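Local coordinates for protein activating signal cointegrator 1 complex subunit 2 (Homo sapiens, PDB 6YXQ) that binds polyubiquitin chains and recruits the ASCC3 helicase subunit and the demethylase ALKBH3 to sites of DNA alkylation damage, at residues 160-165 and 196-201. Residues are numbered along the deposited sequence; the frame is centred on the assembly and turned at random.
Sequences FDIPKI and SDLDET
I162, from the 160-165 segment, sets its side chain against one turn of helix 193-216, where it meets D197, L198 and T201. Its two branches divide the work. CG1 lies anti to the carbonyl carbon (chi1 -77°), which carries this longer arm to the backbone between D197 and L198: I162 CG1 lies 3.6 Å from D197 CB, and I162 CD1 runs on to L198 CB at 4.1 Å. The isoleucine and leucine side chains cross at about a right angle; the leucine is met at CB, while its side chain packs against T273 and F274. The short branch faces the threonine, with I162 CG2 4.3 Å from T201 OG1. That hydroxyl is turned back into its own helix, T201 OG1 donating to D197 O at 2.8 Å from above the carbonyl plane; the same oxygen also accepts from T201 N. D197 offers the isoleucine its methylene, while its carboxylate OD1 is hydrogen-bonded to the hydroxyl of Y155. Cutting I162 back to an alanine is likely to open a gap beside the D197–L198 backbone and take the CD1 methyl away from L198 CB. L14 of the ASCC3 chain packs on P163 and T201, placing this helix pair of the N-terminal part of ASCC2 at the subunit interface. With no hydrogen bond or salt bridge linking the two segments, their direct contact depends on van der Waals packing and the shape of one branched side chain.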
loop_
_atom_site.group_PDB
_atom_site.type_symbol
_atom_site.label_atom_id
_atom_site.label_comp_id
_atom_site.label_asym_id
_atom_site.label_seq_id
_atom_site.Cartn_x
_atom_site.Cartn_y
_atom_site.Cartn_z
ATOM N N PHE B 160 11.938 -0.240 5.589
ATOM C CA PHE B 160 10.962 0.748 6.030
ATOM C C PHE B 160 11.571 2.131 5.848
ATOM O O PHE B 160 12.564 2.467 6.500
ATOM C CB PHE B 160 10.548 0.520 7.486
ATOM C CG PHE B 160 9.558 -0.606 7.679
ATOM C CD1 PHE B 160 8.199 -0.390 7.529
ATOM C CD2 PHE B 160 9.990 -1.872 8.035
ATOM C CE1 PHE B 160 7.293 -1.417 7.717
ATOM C CE2 PHE B 160 9.087 -2.902 8.227
ATOM C CZ PHE B 160 7.738 -2.675 8.065
ATOM N N ASP B 161 11.002 2.910 4.940
ATOM C CA ASP B 161 11.274 4.331 4.855
ATOM C C ASP B 161 10.318 5.071 5.780
ATOM O O ASP B 161 9.458 4.478 6.433
ATOM C CB ASP B 161 11.098 4.830 3.426
ATOM C CG ASP B 161 12.291 4.549 2.562
ATOM O OD1 ASP B 161 13.348 4.187 3.118
ATOM O OD2 ASP B 161 12.174 4.699 1.326
ATOM N N ILE B 162 10.451 6.389 5.822
ATOM C CA ILE B 162 9.387 7.221 6.370
ATOM C C ILE B 162 8.289 7.345 5.315
ATOM O O ILE B 162 7.108 7.178 5.655
ATOM C CB ILE B 162 9.914 8.588 6.832
ATOM C CG1 ILE B 162 10.641 8.444 8.167
ATOM C CG2 ILE B 162 8.766 9.570 6.991
ATOM C CD1 ILE B 162 9.734 8.040 9.327
ATOM N N PRO B 163 8.599 7.621 4.035
ATOM C CA PRO B 163 7.526 7.610 3.026
ATOM C C PRO B 163 6.736 6.315 2.993
ATOM O O PRO B 163 5.503 6.355 2.897
ATOM C CB PRO B 163 8.279 7.847 1.711
ATOM C CG PRO B 163 9.468 8.612 2.098
ATOM C CD PRO B 163 9.863 8.127 3.459
ATOM N N LYS B 164 7.404 5.164 3.084
ATOM C CA LYS B 164 6.678 3.898 3.051
ATOM C C LYS B 164 5.747 3.762 4.247
ATOM O O LYS B 164 4.678 3.164 4.133
ATOM C CB LYS B 164 7.646 2.721 3.001
ATOM C CG LYS B 164 8.528 2.711 1.783
ATOM C CD LYS B 164 9.797 1.935 2.059
ATOM C CE LYS B 164 9.747 0.562 1.450
ATOM N NZ LYS B 164 10.470 0.543 0.152
ATOM N N ILE B 165 6.132 4.307 5.401
ATOM C CA ILE B 165 5.250 4.236 6.563
ATOM C C ILE B 165 4.008 5.093 6.343
ATOM O O ILE B 165 2.875 4.667 6.624
ATOM C CB ILE B 165 6.011 4.651 7.831
ATOM C CG1 ILE B 165 7.012 3.560 8.220
ATOM C CG2 ILE B 165 5.036 4.924 8.963
ATOM C CD1 ILE B 165 8.012 3.996 9.261
ATOM N N SER B 196 14.279 10.170 14.249
ATOM C CA SER B 196 15.234 11.059 13.597
ATOM C C SER B 196 14.936 11.191 12.112
ATOM O O SER B 196 14.902 12.302 11.572
ATOM C CB SER B 196 16.665 10.559 13.816
ATOM O OG SER B 196 16.855 10.101 15.141
ATOM N N ASP B 197 14.716 10.058 11.437
ATOM C CA ASP B 197 14.298 10.101 10.042
ATOM C C ASP B 197 13.133 11.066 9.877
ATOM O O ASP B 197 13.211 12.044 9.118
ATOM C CB ASP B 197 13.914 8.699 9.567
ATOM C CG ASP B 197 15.090 7.931 8.999
ATOM O OD1 ASP B 197 16.248 8.246 9.364
ATOM O OD2 ASP B 197 14.847 7.016 8.181
ATOM N N LEU B 198 12.068 10.834 10.648
ATOM C CA LEU B 198 10.929 11.743 10.664
ATOM C C LEU B 198 11.385 13.178 10.866
ATOM O O LEU B 198 11.014 14.077 10.102
ATOM C CB LEU B 198 9.964 11.329 11.770
ATOM C CG LEU B 198 8.665 12.113 11.841
ATOM C CD1 LEU B 198 7.978 12.051 10.498
ATOM C CD2 LEU B 198 7.792 11.537 12.936
ATOM N N ASP B 199 12.219 13.400 11.886
ATOM C CA ASP B 199 12.792 14.716 12.122
ATOM C C ASP B 199 13.351 15.302 10.831
ATOM O O ASP B 199 12.888 16.343 10.350
ATOM C CB ASP B 199 13.874 14.609 13.194
ATOM C CG ASP B 199 14.324 15.956 13.706
ATOM O OD1 ASP B 199 13.744 16.981 13.291
ATOM O OD2 ASP B 199 15.262 15.987 14.527
ATOM N N GLU B 200 14.314 14.606 10.220
ATOM C CA GLU B 200 14.968 15.149 9.036
ATOM C C GLU B 200 13.990 15.343 7.889
ATOM O O GLU B 200 14.226 16.189 7.016
ATOM C CB GLU B 200 16.116 14.234 8.606
ATOM C CG GLU B 200 17.079 13.865 9.725
ATOM C CD GLU B 200 18.083 12.815 9.298
ATOM O OE1 GLU B 200 18.359 12.722 8.083
ATOM O OE2 GLU B 200 18.588 12.077 10.171
ATOM N N THR B 201 12.886 14.596 7.888
ATOM C CA THR B 201 11.913 14.701 6.812
ATOM C C THR B 201 10.981 15.889 7.002
ATOM O O THR B 201 10.433 16.405 6.018
ATOM C CB THR B 201 11.124 13.398 6.721
ATOM O OG1 THR B 201 12.047 12.314 6.569
ATOM C CG2 THR B 201 10.155 13.416 5.548
#